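Local coordinates for protein HTH-type transcriptional regulator cbl (Escherichia coli K12, PDB 2FYI) that probably acts as an accessory transcription factor of the cys regulon, this chain being the cofactor-binding domain of the LysR-type regulator, at residues P52-Q60 with I68-L79; S148-A156 with S168-R179. All coordinates share one frame; numbering follows the deposited sequence. Where two conformers were deposited one is given.

Interaction 1: residues P52-Q60 with I68-L79; sequences PQEIATLLQ and IASERLSNDPQL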
# COMPACT_ATOMS: atom_id res chain seq x y z
N PRO A 52 -5.02 6.74 -7.81
CA PRO A 52 -5.51 6.98 -9.18
C PRO A 52 -5.37 8.44 -9.61
O PRO A 52 -5.07 8.72 -10.75
CB PRO A 52 -6.98 6.55 -9.10
CG PRO A 52 -7.02 5.61 -7.93
CD PRO A 52 -6.04 6.15 -6.94
N GLN A 53 -5.57 9.36 -8.69
CA GLN A 53 -5.48 10.78 -9.01
C GLN A 53 -4.04 11.23 -9.32
O GLN A 53 -3.81 12.05 -10.22
CB GLN A 53 -6.13 11.60 -7.91
CG GLN A 53 -5.56 12.99 -7.75
CD GLN A 53 -6.49 13.91 -6.93
OE1 GLN A 53 -7.30 13.44 -6.07
NE2 GLN A 53 -6.40 15.23 -7.20
N GLU A 54 -3.07 10.67 -8.58
CA GLU A 54 -1.66 10.84 -8.90
C GLU A 54 -1.33 10.32 -10.28
O GLU A 54 -0.56 10.93 -11.04
CB GLU A 54 -0.82 10.03 -7.94
CG GLU A 54 -0.14 10.84 -6.88
CD GLU A 54 -0.04 10.11 -5.55
OE1 GLU A 54 -0.00 8.84 -5.51
OE2 GLU A 54 0.00 10.84 -4.55
N ILE A 55 -1.88 9.16 -10.58
CA ILE A 55 -1.63 8.51 -11.82
C ILE A 55 -2.09 9.38 -12.96
O ILE A 55 -1.38 9.55 -13.96
CB ILE A 55 -2.33 7.19 -11.87
CG1 ILE A 55 -1.98 6.37 -10.63
CG2 ILE A 55 -1.93 6.44 -13.12
CD1 ILE A 55 -2.38 4.91 -10.70
N ALA A 56 -3.28 9.96 -12.81
CA ALA A 56 -3.79 10.86 -13.84
C ALA A 56 -2.87 12.07 -14.00
O ALA A 56 -2.58 12.48 -15.10
CB ALA A 56 -5.20 11.29 -13.51
N THR A 57 -2.42 12.64 -12.89
CA THR A 57 -1.54 13.78 -12.97
C THR A 57 -0.24 13.43 -13.67
O THR A 57 0.22 14.17 -14.53
CB THR A 57 -1.24 14.29 -11.60
OG1 THR A 57 -2.45 14.79 -11.05
CG2 THR A 57 -0.23 15.39 -11.64
N LEU A 58 0.35 12.28 -13.33
CA LEU A 58 1.62 11.91 -13.94
C LEU A 58 1.45 11.77 -15.44
O LEU A 58 2.33 12.12 -16.20
CB LEU A 58 2.18 10.62 -13.34
CG LEU A 58 2.58 10.67 -11.86
CD1 LEU A 58 2.73 9.26 -11.39
CD2 LEU A 58 3.85 11.45 -11.61
N LEU A 59 0.30 11.26 -15.86
CA LEU A 59 0.07 11.14 -17.28
C LEU A 59 -0.06 12.50 -17.91
O LEU A 59 0.53 12.75 -18.95
CB LEU A 59 -1.17 10.30 -17.57
CG LEU A 59 -1.05 8.78 -17.51
CD1 LEU A 59 -2.37 8.14 -17.89
CD2 LEU A 59 0.03 8.32 -18.44
N GLN A 60 -0.83 13.40 -17.29
CA GLN A 60 -0.99 14.74 -17.83
C GLN A 60 0.36 15.43 -18.01
O GLN A 60 0.56 16.10 -19.00
CB GLN A 60 -1.90 15.60 -16.94
CG GLN A 60 -3.33 15.02 -16.76
CD GLN A 60 -4.04 15.49 -15.46
OE1 GLN A 60 -3.81 16.62 -14.98
NE2 GLN A 60 -4.92 14.63 -14.88
N ILE A 68 -2.26 2.90 -15.15
CA ILE A 68 -3.13 1.73 -14.97
C ILE A 68 -3.83 1.76 -13.63
O ILE A 68 -3.18 1.70 -12.57
CB ILE A 68 -2.36 0.42 -15.09
CG1 ILE A 68 -1.76 0.29 -16.50
CG2 ILE A 68 -3.26 -0.74 -14.78
CD1 ILE A 68 -0.40 -0.42 -16.53
N ALA A 69 -5.16 1.85 -13.68
CA ALA A 69 -5.97 1.93 -12.46
C ALA A 69 -7.41 1.59 -12.76
O ALA A 69 -7.81 1.49 -13.93
CB ALA A 69 -5.87 3.30 -11.87
N SER A 70 -8.21 1.39 -11.71
CA SER A 70 -9.65 1.11 -11.90
C SER A 70 -10.48 2.38 -11.86
O SER A 70 -11.62 2.37 -12.25
CB SER A 70 -10.18 0.13 -10.86
OG SER A 70 -9.68 -1.19 -11.02
N GLU A 71 -9.92 3.47 -11.35
CA GLU A 71 -10.70 4.68 -11.15
C GLU A 71 -10.13 5.85 -11.94
O GLU A 71 -8.96 5.86 -12.31
CB GLU A 71 -10.76 5.03 -9.66
CG GLU A 71 -11.24 3.88 -8.76
CD GLU A 71 -12.77 3.61 -8.87
OE1 GLU A 71 -13.53 4.51 -9.33
OE2 GLU A 71 -13.21 2.50 -8.46
N ARG A 72 -10.99 6.82 -12.23
CA ARG A 72 -10.55 8.13 -12.72
C ARG A 72 -9.73 8.19 -13.99
O ARG A 72 -9.00 9.15 -14.12
CB ARG A 72 -9.65 8.83 -11.68
CG ARG A 72 -10.25 9.05 -10.33
CD ARG A 72 -10.11 10.50 -9.97
NE ARG A 72 -10.31 10.76 -8.55
CZ ARG A 72 -9.83 11.85 -7.93
NH1 ARG A 72 -9.14 12.77 -8.61
NH2 ARG A 72 -10.03 12.02 -6.62
N LEU A 73 -9.76 7.23 -14.90
CA LEU A 73 -8.89 7.39 -16.07
C LEU A 73 -9.80 7.51 -17.24
O LEU A 73 -9.48 8.18 -18.22
CB LEU A 73 -7.91 6.22 -16.29
CG LEU A 73 -6.74 6.01 -15.32
CD1 LEU A 73 -5.83 4.87 -15.73
CD2 LEU A 73 -5.96 7.28 -15.13
N SER A 74 -10.94 6.86 -17.16
CA SER A 74 -11.82 6.86 -18.30
C SER A 74 -12.72 8.09 -18.31
O SER A 74 -13.51 8.27 -19.21
CB SER A 74 -12.62 5.59 -18.37
OG SER A 74 -13.48 5.52 -17.28
N ASN A 75 -12.57 8.94 -17.30
CA ASN A 75 -13.41 10.12 -17.23
C ASN A 75 -12.64 11.42 -17.18
O ASN A 75 -13.16 12.45 -16.78
CB ASN A 75 -14.40 9.99 -16.08
CG ASN A 75 -15.67 9.25 -16.49
OD1 ASN A 75 -16.47 8.85 -15.65
ND2 ASN A 75 -15.85 9.07 -17.81
N ASP A 76 -11.40 11.38 -17.64
CA ASP A 76 -10.61 12.59 -17.66
C ASP A 76 -10.48 13.08 -19.09
O ASP A 76 -10.02 12.36 -19.97
CB ASP A 76 -9.24 12.30 -17.07
CG ASP A 76 -8.37 13.55 -16.94
OD1 ASP A 76 -8.53 14.53 -17.74
OD2 ASP A 76 -7.50 13.51 -16.03
N PRO A 77 -10.91 14.33 -19.33
CA PRO A 77 -10.88 14.93 -20.65
C PRO A 77 -9.49 14.90 -21.28
O PRO A 77 -9.36 14.92 -22.50
CB PRO A 77 -11.27 16.39 -20.39
CG PRO A 77 -12.04 16.36 -19.14
CD PRO A 77 -11.42 15.26 -18.31
N GLN A 78 -8.45 14.85 -20.46
CA GLN A 78 -7.10 14.90 -21.04
C GLN A 78 -6.46 13.55 -21.22
O GLN A 78 -5.32 13.44 -21.66
CB GLN A 78 -6.18 15.73 -20.20
CG GLN A 78 -6.36 17.19 -20.38
CD GLN A 78 -5.57 17.93 -19.33
OE1 GLN A 78 -5.05 17.32 -18.35
NE2 GLN A 78 -5.45 19.25 -19.51
N LEU A 79 -7.16 12.49 -20.87
CA LEU A 79 -6.62 11.18 -21.11
C LEU A 79 -7.51 10.38 -22.04
O LEU A 79 -8.62 10.79 -22.34
CB LEU A 79 -6.40 10.43 -19.79
CG LEU A 79 -5.57 11.16 -18.73
CD1 LEU A 79 -5.55 10.31 -17.51
CD2 LEU A 79 -4.16 11.49 -19.22
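Helix 52-60 is followed along its length by strand end 68-69 and the loop after it: CA atoms pair Pro52 with Glu71 at 6.0 Å, Ala56 with Leu73 at 6.6 Å and Gln60 with Gln78 at 6.9 Å. At the helix start, Pro52 CB rests against Glu71 CB and the carbonyl O of Glu71, while Ile55 CD1 reaches Ala69 CB at 4.0 Å. One turn on, Ala56 CB faces Leu73 CD2 and Leu79 CD1. Leu79 crosses Leu59 at about a right angle and sets CD2 3.6 Å from Leu59 CB. The outer flank of the contact is polar. Gln53 and Arg72 lie side by side; with CG anti to the backbone N (chi1 152°) and the rest of the chain extended, Gln53 OE1 accepts a weak hydrogen bond from Arg72 NH2 (3.1 Å). Its CB sits over one face of the guanidinium, displaced from the centre, and the amide and guanidinium planes are 46° apart. Farther along, Gln60 NE2 is 3.0 Å from Asp76 OD2. The other oxygen of Asp76, OD1, closes an Asx turn by accepting from Gln78 N. Among its neighbours, helix 52-60 packs Ile55 and Leu58 against Ala19 of strand 14-20, while strand 66-69 pairs parallel with 14-20 and antiparallel with 189-196.

Interaction 2: residues S148-A156 with S168-R179; sequences SDVIKTYVA and SSGEQEEENLIR
Lys152 carries the polar part of this contact, its extended chain running from helix 148-156 to the backbone of Ser168. The hydrogen bond from Lys152 NZ to Ser168 O is 3.0 Å long, and NZ approaches the oxygen at 147° to the C=O bond and 24° off the carbonyl's plane. A weak salt bridge to Asp149 and a weak bond to Tyr27 also hold the ammonium. Among the charges, Arg179 NH2 meets Glu174 OE1 at 3.1 Å in the guanidinium plane and also donates to Ser168 OG, which has a second partner in Ala165 O. Lys152 CE lies at the edge of this guanidinium and 3.5 Å from Glu174 OE1. With an alanine here, Ser168 O would probably lack its lysine donor and a gap would open beside the Arg179-Glu174 pair. The apolar contacts centre on Leu177, whose CD2 meets Val155 CG1 at 4.1 Å and the CA of Ala156. Ser148 and Ser168 touch through their CB atoms, the Ser148 hydroxyl being hydrogen-bonded to Tyr118. The axes of helix 148-156 and strand 177-179 lie 10.4 Å apart at 123°, a helix packed beside a sheet strand, as expected of the alpha/beta periplasmic-binding-protein fold of LysR cofactor-binding domains.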
# COMPACT_ATOMS: atom_id res chain seq x y z
N SER A 148 -4.93 -4.31 -0.50
CA SER A 148 -5.47 -5.59 -0.05
C SER A 148 -4.65 -6.33 0.99
O SER A 148 -5.16 -7.24 1.58
CB SER A 148 -5.69 -6.52 -1.23
OG SER A 148 -6.27 -5.82 -2.35
N ASP A 149 -3.40 -5.98 1.21
CA ASP A 149 -2.59 -6.74 2.16
C ASP A 149 -2.87 -6.31 3.58
O ASP A 149 -2.92 -7.14 4.50
CB ASP A 149 -1.11 -6.63 1.84
CG ASP A 149 -0.78 -7.26 0.49
OD1 ASP A 149 -1.01 -8.49 0.30
OD2 ASP A 149 -0.31 -6.53 -0.43
N VAL A 150 -3.08 -5.00 3.76
CA VAL A 150 -3.57 -4.51 5.02
C VAL A 150 -4.91 -5.22 5.35
O VAL A 150 -5.06 -5.81 6.43
CB VAL A 150 -3.70 -2.99 5.01
CG1 VAL A 150 -4.40 -2.49 6.26
CG2 VAL A 150 -2.35 -2.40 4.92
N ILE A 151 -5.84 -5.23 4.41
CA ILE A 151 -7.07 -5.96 4.63
C ILE A 151 -6.81 -7.38 5.08
O ILE A 151 -7.42 -7.84 6.05
CB ILE A 151 -7.98 -5.96 3.42
CG1 ILE A 151 -8.29 -4.52 3.00
CG2 ILE A 151 -9.30 -6.62 3.75
CD1 ILE A 151 -9.05 -4.38 1.69
N LYS A 152 -5.90 -8.10 4.42
CA LYS A 152 -5.65 -9.49 4.87
C LYS A 152 -5.21 -9.57 6.34
O LYS A 152 -5.70 -10.40 7.10
CB LYS A 152 -4.63 -10.22 4.00
CG LYS A 152 -5.17 -10.61 2.66
CD LYS A 152 -4.04 -10.64 1.64
CE LYS A 152 -4.50 -10.98 0.21
NZ LYS A 152 -3.31 -10.85 -0.73
N THR A 153 -4.31 -8.68 6.74
CA THR A 153 -3.78 -8.71 8.09
C THR A 153 -4.90 -8.54 9.11
O THR A 153 -4.91 -9.25 10.12
CB THR A 153 -2.71 -7.64 8.25
OG1 THR A 153 -1.66 -7.94 7.32
CG2 THR A 153 -2.14 -7.57 9.65
N TYR A 154 -5.85 -7.63 8.87
CA TYR A 154 -6.81 -7.31 9.92
C TYR A 154 -7.95 -8.32 9.97
O TYR A 154 -8.58 -8.51 11.03
CB TYR A 154 -7.22 -5.82 9.91
CG TYR A 154 -6.09 -5.08 10.50
CD1 TYR A 154 -5.07 -4.57 9.70
CD2 TYR A 154 -5.93 -5.03 11.86
CE1 TYR A 154 -3.94 -3.95 10.27
CE2 TYR A 154 -4.81 -4.44 12.44
CZ TYR A 154 -3.82 -3.90 11.65
OH TYR A 154 -2.71 -3.33 12.26
N VAL A 155 -8.20 -8.99 8.84
CA VAL A 155 -9.22 -10.04 8.85
C VAL A 155 -8.64 -11.20 9.63
O VAL A 155 -9.29 -11.81 10.48
CB VAL A 155 -9.58 -10.49 7.42
CG1 VAL A 155 -10.36 -11.79 7.45
CG2 VAL A 155 -10.32 -9.37 6.64
N ALA A 156 -7.38 -11.50 9.35
CA ALA A 156 -6.68 -12.55 10.07
C ALA A 156 -6.64 -12.23 11.55
O ALA A 156 -6.80 -13.11 12.36
CB ALA A 156 -5.29 -12.71 9.53
N SER A 168 -6.65 -10.70 -5.77
CA SER A 168 -5.64 -10.62 -4.74
C SER A 168 -5.49 -11.91 -4.00
O SER A 168 -4.64 -12.04 -3.15
CB SER A 168 -6.00 -9.52 -3.75
OG SER A 168 -7.29 -9.73 -3.27
N SER A 169 -6.32 -12.88 -4.30
CA SER A 169 -6.15 -14.20 -3.73
C SER A 169 -4.85 -14.81 -4.26
O SER A 169 -4.10 -15.46 -3.51
CB SER A 169 -7.33 -15.11 -4.10
OG SER A 169 -7.17 -15.57 -5.42
N GLY A 170 -4.61 -14.59 -5.56
CA GLY A 170 -3.53 -15.26 -6.28
C GLY A 170 -2.64 -16.16 -5.42
O GLY A 170 -3.01 -17.30 -5.08
N GLU A 171 -1.49 -15.60 -5.04
CA GLU A 171 -0.32 -16.35 -4.54
C GLU A 171 -0.18 -16.43 -2.99
O GLU A 171 -0.68 -15.56 -2.27
CB GLU A 171 0.96 -15.78 -5.20
CG GLU A 171 0.76 -14.42 -5.92
CD GLU A 171 0.61 -13.21 -4.97
OE1 GLU A 171 0.48 -13.39 -3.74
OE2 GLU A 171 0.63 -12.06 -5.46
N GLN A 172 0.52 -17.47 -2.53
CA GLN A 172 0.61 -17.84 -1.10
C GLN A 172 -0.73 -17.69 -0.36
O GLN A 172 -0.76 -17.25 0.80
CB GLN A 172 1.72 -17.06 -0.38
CG GLN A 172 1.94 -17.46 1.10
CD GLN A 172 3.17 -16.80 1.74
OE1 GLN A 172 3.89 -16.02 1.08
NE2 GLN A 172 3.43 -17.11 3.02
N GLU A 173 -1.81 -18.06 -1.06
CA GLU A 173 -3.18 -17.75 -0.64
C GLU A 173 -3.49 -18.12 0.83
O GLU A 173 -3.12 -19.20 1.32
CB GLU A 173 -4.21 -18.30 -1.64
CG GLU A 173 -4.08 -19.79 -1.96
CD GLU A 173 -5.05 -20.66 -1.16
OE1 GLU A 173 -5.27 -21.83 -1.55
OE2 GLU A 173 -5.62 -20.18 -0.15
N GLU A 174 -4.18 -17.19 1.48
CA GLU A 174 -4.43 -17.10 2.93
C GLU A 174 -4.60 -18.41 3.72
O GLU A 174 -5.53 -19.18 3.48
CB GLU A 174 -5.65 -16.21 3.13
CG GLU A 174 -5.66 -14.91 2.26
CD GLU A 174 -6.13 -15.08 0.80
OE1 GLU A 174 -5.81 -14.19 -0.02
OE2 GLU A 174 -6.82 -16.06 0.45
N GLU A 175 -3.70 -18.64 4.66
CA GLU A 175 -3.67 -19.84 5.53
C GLU A 175 -5.03 -20.38 6.00
O GLU A 175 -5.46 -21.47 5.62
CB GLU A 175 -2.81 -19.55 6.78
CG GLU A 175 -2.60 -18.02 7.15
CD GLU A 175 -3.89 -17.22 7.61
OE1 GLU A 175 -4.60 -17.62 8.57
OE2 GLU A 175 -4.14 -16.14 7.03
N ASN A 176 -5.67 -19.60 6.87
CA ASN A 176 -6.91 -19.96 7.53
C ASN A 176 -7.99 -18.96 7.21
O ASN A 176 -8.88 -18.71 8.03
CB ASN A 176 -6.73 -19.96 9.05
CG ASN A 176 -5.72 -20.96 9.50
OD1 ASN A 176 -6.08 -22.05 9.93
ND2 ASN A 176 -4.44 -20.60 9.40
N LEU A 177 -7.89 -18.35 6.05
CA LEU A 177 -8.94 -17.50 5.57
C LEU A 177 -9.55 -18.18 4.38
O LEU A 177 -8.92 -19.05 3.77
CB LEU A 177 -8.38 -16.15 5.14
CG LEU A 177 -7.53 -15.37 6.13
CD1 LEU A 177 -7.31 -14.00 5.54
CD2 LEU A 177 -8.23 -15.28 7.47
N ILE A 178 -10.76 -17.78 4.02
CA ILE A 178 -11.47 -18.32 2.87
C ILE A 178 -12.18 -17.19 2.12
O ILE A 178 -12.65 -16.22 2.74
CB ILE A 178 -12.46 -19.44 3.32
CG1 ILE A 178 -13.37 -19.87 2.17
CG2 ILE A 178 -13.27 -19.00 4.52
CD1 ILE A 178 -14.06 -21.21 2.42
N ARG A 179 -12.24 -17.29 0.79
CA ARG A 179 -12.94 -16.29 -0.03
C ARG A 179 -14.37 -16.74 -0.35
O ARG A 179 -14.56 -17.80 -0.89
CB ARG A 179 -12.15 -16.03 -1.31
CG ARG A 179 -11.12 -14.94 -1.17
CD ARG A 179 -9.79 -15.20 -1.95
NE ARG A 179 -8.74 -14.25 -1.54
CZ ARG A 179 -8.68 -12.97 -1.95
NH1 ARG A 179 -9.57 -12.49 -2.82
NH2 ARG A 179 -7.70 -12.17 -1.51

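Interactions 1 and 2 follow one another along the chain and lie on opposite sides of its centre, about 13 and 17 Å from it by their own centres. Their centres are about 28 Å apart and their nearest atoms about 10 Å, so they do not touch. The link is the shared sheet: strand 66-69 pairs with 189-196, which pairs with 79-94, which in turn pairs with 177-180. Both also approach the second subunit: Glu54 on helix 52-60 forms a salt bridge with Arg119 of that subunit, and Thr153 on helix 148-156 a hydrogen bond with its Arg26. The two contacts probably belong to the two subdomains of the periplasmic-binding-protein-like fold, between which effectors bind in LysR relatives.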